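Local structure of protein BONZAI 1 (Arabidopsis thaliana, 6KXT) at residues A[48-53]-A[71-76]; A[52-57]-A[63-68]. The protein restrains cell death and defence responses in plants and binds phospholipids in a calcium-dependent manner, this chain being its second C2 domain. One frame throughout, in Å; residues are numbered along the deposited sequence.

Contact 1. Residues A[48-53]-A[71-76]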
loop_
_atom_site.group_PDB
_atom_site.type_symbol
_atom_site.label_atom_id
_atom_site.label_comp_id
_atom_site.label_asym_id
_atom_site.label_seq_id
_atom_site.Cartn_x
_atom_site.Cartn_y
_atom_site.Cartn_z
ATOM N N ILE A 48 12.244 1.093 2.409
ATOM C CA ILE A 48 12.260 2.295 3.267
ATOM C C ILE A 48 10.828 2.806 3.448
ATOM O O ILE A 48 10.208 3.296 2.502
ATOM C CB ILE A 48 13.157 3.355 2.591
ATOM C CG1 ILE A 48 14.584 2.859 2.300
ATOM C CG2 ILE A 48 13.123 4.589 3.449
ATOM C CD1 ILE A 48 15.296 3.579 1.171
ATOM N N PRO A 49 10.208 2.778 4.640
ATOM C CA PRO A 49 8.868 3.334 4.801
ATOM C C PRO A 49 8.825 4.819 4.421
ATOM O O PRO A 49 9.660 5.578 4.889
ATOM C CB PRO A 49 8.554 3.125 6.284
ATOM C CG PRO A 49 9.398 1.933 6.632
ATOM C CD PRO A 49 10.696 2.175 5.897
ATOM N N VAL A 50 7.880 5.192 3.579
ATOM C CA VAL A 50 7.718 6.607 3.107
ATOM C C VAL A 50 6.344 7.139 3.457
ATOM O O VAL A 50 6.177 8.368 3.495
ATOM C CB VAL A 50 8.011 6.732 1.601
ATOM C CG1 VAL A 50 9.483 6.478 1.282
ATOM C CG2 VAL A 50 7.134 5.861 0.711
ATOM N N SER A 51 5.364 6.269 3.721
ATOM C CA SER A 51 4.020 6.705 4.085
ATOM C C SER A 51 3.362 5.623 4.944
ATOM O O SER A 51 3.616 4.444 4.713
ATOM C CB SER A 51 3.238 6.973 2.862
ATOM O OG SER A 51 2.033 7.580 3.232
ATOM N N LYS A 52 2.594 6.014 5.931
ATOM C CA LYS A 52 1.763 5.049 6.673
ATOM C C LYS A 52 0.398 5.667 6.930
ATOM O O LYS A 52 0.260 6.909 7.053
ATOM C CB LYS A 52 2.439 4.575 7.954
ATOM C CG LYS A 52 2.669 5.651 9.001
ATOM C CD LYS A 52 3.192 5.080 10.308
ATOM C CE LYS A 52 3.453 6.131 11.363
ATOM N NZ LYS A 52 2.341 7.105 11.458
ATOM N N THR A 53 -0.607 4.813 6.954
ATOM C CA THR A 53 -1.956 5.245 7.361
ATOM C C THR A 53 -2.056 5.244 8.888
ATOM O O THR A 53 -1.230 4.589 9.580
ATOM C CB THR A 53 -3.056 4.374 6.749
ATOM O OG1 THR A 53 -3.037 3.060 7.348
ATOM C CG2 THR A 53 -2.913 4.245 5.249
ATOM N N VAL A 71 7.095 11.843 -6.073
ATOM C CA VAL A 71 8.070 11.121 -6.900
ATOM C C VAL A 71 9.344 10.844 -6.093
ATOM O O VAL A 71 9.885 9.767 -6.262
ATOM C CB VAL A 71 8.341 11.904 -8.198
ATOM C CG1 VAL A 71 9.551 11.356 -8.931
ATOM C CG2 VAL A 71 7.108 11.863 -9.100
ATOM N N GLN A 72 9.740 11.742 -5.204
ATOM C CA GLN A 72 10.967 11.472 -4.417
ATOM C C GLN A 72 10.715 10.285 -3.461
ATOM O O GLN A 72 11.638 9.511 -3.191
ATOM C CB GLN A 72 11.375 12.765 -3.729
ATOM C CG GLN A 72 11.738 13.894 -4.721
ATOM C CD GLN A 72 10.577 14.439 -5.552
ATOM O OE1 GLN A 72 9.530 14.882 -5.013
ATOM N NE2 GLN A 72 10.821 14.490 -6.877
ATOM N N GLN A 73 9.501 10.119 -2.963
ATOM C CA GLN A 73 9.160 9.014 -2.039
ATOM C C GLN A 73 9.156 7.687 -2.793
ATOM O O GLN A 73 9.384 6.673 -2.133
ATOM C CB GLN A 73 7.845 9.317 -1.322
ATOM C CG GLN A 73 7.960 10.376 -0.231
ATOM C CD GLN A 73 6.621 10.791 0.289
ATOM O OE1 GLN A 73 5.723 11.182 -0.468
ATOM N NE2 GLN A 73 6.423 10.629 1.592
ATOM N N VAL A 74 8.761 7.638 -4.065
ATOM C CA VAL A 74 8.542 6.358 -4.769
ATOM C C VAL A 74 9.624 6.075 -5.802
ATOM O O VAL A 74 9.670 4.917 -6.272
ATOM C CB VAL A 74 7.122 6.290 -5.396
ATOM C CG1 VAL A 74 6.028 6.426 -4.347
ATOM C CG2 VAL A 74 6.923 7.313 -6.503
ATOM N N GLY A 75 10.437 7.081 -6.156
ATOM C CA GLY A 75 11.492 6.996 -7.185
ATOM C C GLY A 75 10.977 7.515 -8.505
ATOM O O GLY A 75 11.484 8.537 -9.012
ATOM N N SER A 76 9.918 6.895 -9.033
ATOM C CA SER A 76 9.246 7.378 -10.258
ATOM C C SER A 76 7.873 6.736 -10.293
ATOM O O SER A 76 7.661 5.784 -9.508
ATOM C CB SER A 76 10.009 6.992 -11.509
ATOM O OG SER A 76 9.931 5.595 -11.738
HETATM O O HOH W 1 3.532 10.616 2.624
#
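Val50 meets Gln73 through its whole isopropyl group, and this pair carries the contact: the two CA atoms lie 5.9 Å apart and Val50 CB stands 3.9 Å from Gln73 CB. The side chains run past each other in opposite directions. The methyls of Val50 lie against the backbone carbonyl of the helical residue, CG1 at 3.4 Å from Gln73 O, with CG2 farther off. An alanine here keeps CB but removes both methyls, which would probably leave Gln73 O without its cover and open a gap between strand and helix. Val50 and Ser51 pair with the single Val38 of strand 34-40, a classic beta bulge in 48-52, an outermost strand of the four-stranded antiparallel sheet in this C2 beta-sandwich. Gln73 belongs to helix 71-74, which follows strand 67-70 of the other sheet. Beyond CG its side chain is extended (chi2 171°), bringing Gln73 NE2 to 3.0 Å from Val50 O, but the angle is too poor for a hydrogen bond. The amide is held instead at its OE1 end, which accepts from Ser70 N. At Ser51 the contact is indirect: Gln73 NE2 donates to a water at 3.1 Å, and Ser51 OG reaches the same water only weakly, at 3.4 Å.

Contact 2. Residues A[52-57]-A[63-68]. With SO4 (sulfate ion), chain D.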
loop_
_atom_site.group_PDB
_atom_site.type_symbol
_atom_site.label_atom_id
_atom_site.label_comp_id
_atom_site.label_asym_id
_atom_site.label_seq_id
_atom_site.Cartn_x
_atom_site.Cartn_y
_atom_site.Cartn_z
ATOM N N LYS A 52 2.594 6.014 5.931
ATOM C CA LYS A 52 1.763 5.049 6.673
ATOM C C LYS A 52 0.398 5.667 6.930
ATOM O O LYS A 52 0.260 6.909 7.053
ATOM C CB LYS A 52 2.439 4.575 7.954
ATOM C CG LYS A 52 2.669 5.651 9.001
ATOM C CD LYS A 52 3.192 5.080 10.308
ATOM C CE LYS A 52 3.453 6.131 11.363
ATOM N NZ LYS A 52 2.341 7.105 11.458
ATOM N N THR A 53 -0.607 4.813 6.954
ATOM C CA THR A 53 -1.956 5.245 7.361
ATOM C C THR A 53 -2.056 5.244 8.888
ATOM O O THR A 53 -1.230 4.589 9.580
ATOM C CB THR A 53 -3.056 4.374 6.749
ATOM O OG1 THR A 53 -3.037 3.060 7.348
ATOM C CG2 THR A 53 -2.913 4.245 5.249
ATOM N N GLU A 54 -3.110 5.903 9.367
ATOM C CA GLU A 54 -3.631 5.691 10.732
ATOM C C GLU A 54 -4.065 4.229 10.892
ATOM O O GLU A 54 -4.340 3.518 9.903
ATOM C CB GLU A 54 -4.781 6.639 11.001
ATOM C CG GLU A 54 -6.057 6.304 10.252
ATOM C CD GLU A 54 -6.123 6.758 8.791
ATOM O OE1 GLU A 54 -5.187 7.426 8.319
ATOM O OE2 GLU A 54 -7.137 6.427 8.129
ATOM N N VAL A 55 -4.114 3.803 12.139
ATOM C CA VAL A 55 -4.662 2.493 12.554
ATOM C C VAL A 55 -6.169 2.576 12.613
ATOM O O VAL A 55 -6.703 3.555 13.146
ATOM C CB VAL A 55 -4.071 2.080 13.908
ATOM C CG1 VAL A 55 -4.652 0.771 14.375
ATOM C CG2 VAL A 55 -2.560 1.968 13.793
ATOM N N ARG A 56 -6.854 1.592 12.042
ATOM C CA ARG A 56 -8.313 1.475 12.211
ATOM C C ARG A 56 -8.574 0.269 13.094
ATOM O O ARG A 56 -8.442 -0.866 12.625
ATOM C CB ARG A 56 -9.076 1.390 10.889
ATOM C CG ARG A 56 -8.965 2.661 10.073
ATOM C CD ARG A 56 -9.620 2.537 8.715
ATOM N NE ARG A 56 -11.017 2.148 8.818
ATOM C CZ ARG A 56 -12.068 2.971 9.054
ATOM N NH1 ARG A 56 -11.917 4.281 9.089
ATOM N NH2 ARG A 56 -13.260 2.406 9.204
ATOM N N LYS A 57 -9.101 0.504 14.281
ATOM C CA LYS A 57 -9.303 -0.608 15.236
ATOM C C LYS A 57 -10.414 -1.563 14.777
ATOM O O LYS A 57 -11.478 -1.093 14.383
ATOM C CB LYS A 57 -9.628 -0.001 16.618
ATOM C CG LYS A 57 -8.512 0.754 17.325
ATOM C CD LYS A 57 -7.565 -0.175 18.022
ATOM C CE LYS A 57 -8.222 -0.957 19.155
ATOM N NZ LYS A 57 -7.455 -2.176 19.520
ATOM N N ILE A 63 -11.218 1.476 5.192
ATOM C CA ILE A 63 -10.997 2.570 4.194
ATOM C C ILE A 63 -10.236 3.656 4.922
ATOM O O ILE A 63 -10.712 4.141 5.951
ATOM C CB ILE A 63 -12.304 3.110 3.605
ATOM C CG1 ILE A 63 -13.161 2.034 2.937
ATOM C CG2 ILE A 63 -11.967 4.250 2.646
ATOM C CD1 ILE A 63 -14.614 2.443 2.652
ATOM N N TRP A 64 -9.020 4.003 4.485
ATOM C CA TRP A 64 -8.185 4.937 5.258
ATOM C C TRP A 64 -8.310 6.355 4.701
ATOM O O TRP A 64 -8.771 6.520 3.538
ATOM C CB TRP A 64 -6.714 4.468 5.272
ATOM C CG TRP A 64 -6.446 3.259 6.109
ATOM C CD1 TRP A 64 -6.273 3.214 7.464
ATOM C CD2 TRP A 64 -6.294 1.920 5.620
ATOM N NE1 TRP A 64 -6.026 1.923 7.833
ATOM C CE2 TRP A 64 -6.038 1.096 6.741
ATOM C CE3 TRP A 64 -6.409 1.307 4.361
ATOM C CZ2 TRP A 64 -5.759 -0.260 6.608
ATOM C CZ3 TRP A 64 -6.153 -0.049 4.231
ATOM C CH2 TRP A 64 -5.852 -0.827 5.344
ATOM N N LYS A 65 -7.853 7.298 5.491
ATOM C CA LYS A 65 -7.728 8.707 5.032
ATOM C C LYS A 65 -6.704 8.718 3.911
ATOM O O LYS A 65 -5.828 7.843 3.794
ATOM C CB LYS A 65 -7.333 9.604 6.203
ATOM C CG LYS A 65 -8.363 9.697 7.319
ATOM C CD LYS A 65 -7.896 10.520 8.484
ATOM C CE LYS A 65 -8.951 10.591 9.568
ATOM N NZ LYS A 65 -8.577 11.584 10.601
ATOM N N PRO A 66 -6.766 9.746 3.049
ATOM C CA PRO A 66 -5.826 9.822 1.958
ATOM C C PRO A 66 -4.376 9.896 2.422
ATOM O O PRO A 66 -4.033 10.477 3.459
ATOM C CB PRO A 66 -6.160 11.113 1.196
ATOM C CG PRO A 66 -7.483 11.590 1.779
ATOM C CD PRO A 66 -7.809 10.796 3.017
ATOM N N VAL A 67 -3.517 9.236 1.640
ATOM C CA VAL A 67 -2.061 9.405 1.725
ATOM C C VAL A 67 -1.566 10.193 0.514
ATOM O O VAL A 67 -2.189 10.156 -0.542
ATOM C CB VAL A 67 -1.324 8.078 1.898
ATOM C CG1 VAL A 67 -1.828 7.304 3.123
ATOM C CG2 VAL A 67 -1.374 7.209 0.678
ATOM N N PHE A 68 -0.467 10.908 0.677
ATOM C CA PHE A 68 0.130 11.742 -0.384
ATOM C C PHE A 68 1.531 11.238 -0.644
ATOM O O PHE A 68 2.323 11.104 0.294
ATOM C CB PHE A 68 0.202 13.201 0.072
ATOM C CG PHE A 68 -1.164 13.763 0.302
ATOM C CD1 PHE A 68 -1.797 13.597 1.527
ATOM C CD2 PHE A 68 -1.868 14.337 -0.735
ATOM C CE1 PHE A 68 -3.110 13.990 1.712
ATOM C CE2 PHE A 68 -3.159 14.793 -0.528
ATOM C CZ PHE A 68 -3.766 14.635 0.689
HETATM S S SO4 D . -15.906 4.836 9.168
HETATM O O1 SO4 D . -14.736 5.173 8.451
HETATM O O2 SO4 D . -15.989 3.438 9.448
HETATM O O3 SO4 D . -16.994 5.215 8.284
HETATM O O4 SO4 D . -15.981 5.568 10.424
HETATM O O HOH W 2 -3.950 7.601 5.926
#
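Thr53 and Arg56 hold the indole of Trp64 between them. Thr53 CB sits 3.8 Å from the centroid of the five-membered ring of Trp64, and Arg56 CD approaches the opposite face at 3.9 Å from the same centroid; each lies 26° off the ring normal, hence CH-pi contacts. Thr53 OG1 also overhangs the ring toward its rim. From there Thr53 OG1 donates to Glu54 O at 2.9 Å, with the donor tilted out of the carbonyl plane, and accepts from Leu36 N. Its methyl CG2 continues toward Val67 CG1. Trp64 NE1 has a weak hydrogen bond to Pro34 O.

Glu54 reaches past the indole to Lys65 because its chain bends at chi2 (-81°). Glu54 OE2 uses its syn lone pair to accept from Lys65 N at 2.9 Å along a nearly straight bond (173°), while the carboxyl carbon lies at the indole edge. Glu54 OE1 takes a water at 2.7 Å that also donates to Lys65 O at 2.9 Å, so one carboxylate braces both polar backbone atoms of Lys65, one of them through solvent.

Arg56 turns at chi3, setting its guanidinium almost perpendicular to the indole, with Ile63 O over one guanidinium face. NE forms a salt bridge with Asp59. Arg56 NH1 donates to sulfate O1 at 3.0 Å and Arg56 NH2 to sulfate O2 at 2.9 Å; the ion probably comes from the crystallisation liquor.

These segments flank the turn that passes from one sheet of the C2 sandwich to the other. Three kinds of chemistry meet here: aliphatic groups cover the buried indole, the carboxylate ties down a backbone, and the guanidinium, despite its acidic partner Asp59, can still bind an anion.

Contacts 1 and 2 share Lys52, the last residue of strand 48-52, and Thr53, the first of the loop after it; their centres lie about 15 Å apart. Their second segments follow closely in sequence, since strand 67-70 runs straight into helix 71-74. Contact 1 joins strand 48-52 to that helix, contact 2 the loop after 48-52 to the residues leading into 67-70. Between them the two edge strands touch by packing, Ser51 OG lying 3.6 Å from Val67 CB, and Gln73 OE1 comes within 3.5 Å of Phe68 O. Contact 1 is sparse and near the surface, contact 2 is built around a buried indole. The sulfate belongs to contact 2 alone, where Arg56 binds it.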